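Local coordinates for cellulose biosynthesis protein BcsG (Salmonella typhimurium LT2, PDB 5OLT) that is required for bacterial cellulose biosynthesis, this chain being its zinc-binding extramembrane domain, a member of the alkaline phosphatase family, at residues Q124-N128 / E129-F133. Numbering follows the deposited sequence.
Sequences QPANN and ECYLF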
ATOM      1  N   GLN A 124      17.935   6.873  -3.421  1.00 20.44           N
ATOM      2  CA  GLN A 124      18.979   6.459  -4.325  1.00 22.77           C
ATOM      3  C   GLN A 124      18.326   5.470  -5.283  1.00 21.38           C
ATOM      4  O   GLN A 124      17.335   4.849  -4.925  1.00 19.16           O
ATOM      5  CB  GLN A 124      20.133   5.827  -3.521  1.00 23.53           C
ATOM      6  CG  GLN A 124      20.710   6.810  -2.475  1.00 28.42           C
ATOM      7  CD  GLN A 124      21.519   6.212  -1.320  1.00 35.40           C
ATOM      8  OE1 GLN A 124      21.555   4.995  -1.089  1.00 39.13           O
ATOM      9  NE2 GLN A 124      22.172   7.104  -0.560  1.00 38.19           N
ATOM     10  N   PRO A 125      18.849   5.325  -6.513  1.00 21.89           N
ATOM     11  CA  PRO A 125      18.263   4.346  -7.444  1.00 20.71           C
ATOM     12  C   PRO A 125      18.286   2.950  -6.840  1.00 19.12           C
ATOM     13  O   PRO A 125      19.222   2.598  -6.086  1.00 20.91           O
ATOM     14  CB  PRO A 125      19.210   4.395  -8.624  1.00 25.37           C
ATOM     15  CG  PRO A 125      19.743   5.789  -8.603  1.00 27.56           C
ATOM     16  CD  PRO A 125      19.843   6.193  -7.164  1.00 23.03           C
ATOM     17  N   ALA A 126      17.219   2.204  -7.090  1.00 20.05           N
ATOM     18  CA  ALA A 126      17.137   0.824  -6.710  1.00 20.30           C
ATOM     19  C   ALA A 126      17.416  -0.078  -7.910  1.00 19.66           C
ATOM     20  O   ALA A 126      17.447   0.363  -9.051  1.00 20.91           O
ATOM     21  CB  ALA A 126      15.758   0.514  -6.116  1.00 24.22           C
ATOM     22  N   ASN A 127      17.612  -1.351  -7.630  1.00 20.55           N
ATOM     23  CA  ASN A 127      17.694  -2.344  -8.667  1.00 21.29           C
ATOM     24  C   ASN A 127      16.409  -2.292  -9.532  1.00 21.13           C
ATOM     25  O   ASN A 127      15.298  -2.111  -9.000  1.00 19.25           O
ATOM     26  CB  ASN A 127      17.860  -3.690  -8.000  1.00 22.70           C
ATOM     27  CG  ASN A 127      18.194  -4.769  -8.970  1.00 31.01           C
ATOM     28  OD1 ASN A 127      17.358  -5.176  -9.775  1.00 33.02           O
ATOM     29  ND2 ASN A 127      19.433  -5.237  -8.920  1.00 33.80           N
ATOM     30  N   ASN A 128      16.534  -2.441 -10.852  1.00 24.23           N
ATOM     31  CA  ASN A 128      15.365  -2.336 -11.748  1.00 22.87           C
ATOM     32  C   ASN A 128      14.201  -3.290 -11.362  1.00 18.90           C
ATOM     33  O   ASN A 128      13.007  -2.953 -11.533  1.00 19.95           O
ATOM     34  CB  ASN A 128      15.777  -2.568 -13.204  1.00 31.27           C
ATOM     35  CG  ASN A 128      16.467  -1.361 -13.801  1.00 40.24           C
ATOM     36  OD1 ASN A 128      16.019  -0.216 -13.631  1.00 45.52           O
ATOM     37  ND2 ASN A 128      17.566  -1.604 -14.509  1.00 53.43           N
ATOM     38  N   GLU A 129      14.567  -4.448 -10.814  0.70 18.56           N
ATOM     39  CA  GLU A 129      13.589  -5.500 -10.447  0.70 18.28           C
ATOM     40  C   GLU A 129      12.735  -5.115  -9.241  0.70 15.17           C
ATOM     41  O   GLU A 129      11.771  -5.788  -8.912  0.70 14.93           O
ATOM     42  CB  GLU A 129      14.284  -6.847 -10.187  0.70 19.92           C
ATOM     43  CG  GLU A 129      15.054  -6.954  -8.874  0.70 24.92           C
ATOM     44  CD  GLU A 129      16.205  -7.961  -8.917  0.70 28.32           C
ATOM     45  OE1 GLU A 129      16.388  -8.637  -9.953  0.70 37.81           O
ATOM     46  OE2 GLU A 129      16.919  -8.080  -7.901  0.70 32.58           O
ATOM     47  N   CYS A 130      13.095  -4.030  -8.584  1.00 14.02           N
ATOM     48  CA  CYS A 130      12.355  -3.609  -7.404  1.00 14.13           C
ATOM     49  C   CYS A 130      11.097  -2.823  -7.754  1.00 12.02           C
ATOM     50  O   CYS A 130      10.183  -2.740  -6.910  1.00 12.71           O
ATOM     51  CB  CYS A 130      13.234  -2.777  -6.494  1.00 17.07           C
ATOM     52  SG  CYS A 130      14.682  -3.685  -5.887  1.00 21.66           S
ATOM     53  N   TYR A 131      11.030  -2.285  -8.967  1.00 11.23           N
ATOM     54  CA  TYR A 131       9.948  -1.382  -9.347  1.00 11.30           C
ATOM     55  C   TYR A 131       8.786  -2.175  -9.893  1.00 11.87           C
ATOM     56  O   TYR A 131       8.844  -2.688 -11.001  1.00 12.02           O
ATOM     57  CB  TYR A 131      10.411  -0.324 -10.348  1.00 12.90           C
ATOM     58  CG  TYR A 131      11.494   0.585  -9.816  1.00 13.68           C
ATOM     59  CD1 TYR A 131      12.832   0.169  -9.803  1.00 15.15           C
ATOM     60  CD2 TYR A 131      11.179   1.859  -9.340  1.00 15.65           C
ATOM     61  CE1 TYR A 131      13.836   1.010  -9.333  1.00 16.84           C
ATOM     62  CE2 TYR A 131      12.189   2.703  -8.854  1.00 17.08           C
ATOM     63  CZ  TYR A 131      13.508   2.266  -8.892  1.00 17.47           C
ATOM     64  OH  TYR A 131      14.536   3.066  -8.413  1.00 21.09           O
ATOM     65  N   LEU A 132       7.734  -2.294  -9.076  1.00 11.62           N
ATOM     66  CA  LEU A 132       6.595  -3.142  -9.417  1.00 11.54           C
ATOM     67  C   LEU A 132       6.033  -2.842 -10.823  1.00 11.70           C
ATOM     68  O   LEU A 132       5.758  -3.786 -11.617  1.00 11.31           O
ATOM     69  CB  LEU A 132       5.499  -2.936  -8.359  1.00 11.59           C
ATOM     70  CG  LEU A 132       4.146  -3.621  -8.607  1.00 11.81           C
ATOM     71  CD1 LEU A 132       4.347  -5.151  -8.603  1.00 14.81           C
ATOM     72  CD2 LEU A 132       3.152  -3.149  -7.527  1.00 14.80           C
ATOM     73  N   PHE A 133       5.815  -1.570 -11.126  1.00 12.17           N
ATOM     74  CA  PHE A 133       5.227  -1.175 -12.405  1.00 12.01           C
ATOM     75  C   PHE A 133       6.180  -1.416 -13.570  1.00 13.45           C
ATOM     76  O   PHE A 133       5.717  -1.681 -14.687  1.00 14.68           O
ATOM     77  CB  PHE A 133       4.672   0.258 -12.365  1.00 12.59           C
ATOM     78  CG  PHE A 133       3.418   0.371 -11.548  1.00 12.14           C
ATOM     79  CD1 PHE A 133       3.473   0.489 -10.160  1.00 13.32           C
ATOM     80  CD2 PHE A 133       2.175   0.327 -12.175  1.00 13.75           C
ATOM     81  CE1 PHE A 133       2.297   0.559  -9.407  1.00 13.74           C
ATOM     82  CE2 PHE A 133       0.997   0.420 -11.437  1.00 15.06           C
ATOM     83  CZ  PHE A 133       1.051   0.523 -10.059  1.00 13.13           C
TER
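Asn-127 sets CG anti to its backbone N (chi1 -170°), which brings OD1 to the N-H of Glu-129, while Tyr-131, with CG opposite its own carbonyl carbon (chi1 -62°), lays its ring back along the chain toward Ala-126. The Asn-127 bond, 3.1 Å from Glu-129 N to Asn-127 OD1, lies in the plane of the side-chain amide, on a lone pair, and closes an Asx turn. Asparagine suits this place because its short side chain can reach an amide two residues on. Asn-127 O meanwhile accepts from Cys-130 N at 3.0 Å, the donor standing well above the carbonyl plane. These paired bonds start a short 3-10 turn in the loop joining helices 119-122 and 132-138; a weak bond from Tyr-131 N to Asn-128 O (3.3 Å) continues it up to Tyr-131, the N-cap residue of the second helix. Tyrosine is long enough to span the turn: Tyr-131 OH accepts from Ala-126 N at 3.1 Å, nearly straight at 166°, and the small methyl CB of Ala-126 rests 3.8 Å from Tyr-131 CE1. Carbonyl oxygens of Ala-126 and Asn-128 lie at the ring's edge, in its plane. Buried Cys-130 turns SG toward Cys-114, and their disulfide ties the turn to the chain following helix 102-110. Asn-135, within helix 132-138, donates from ND2 to the carbonyl O of Glu-129.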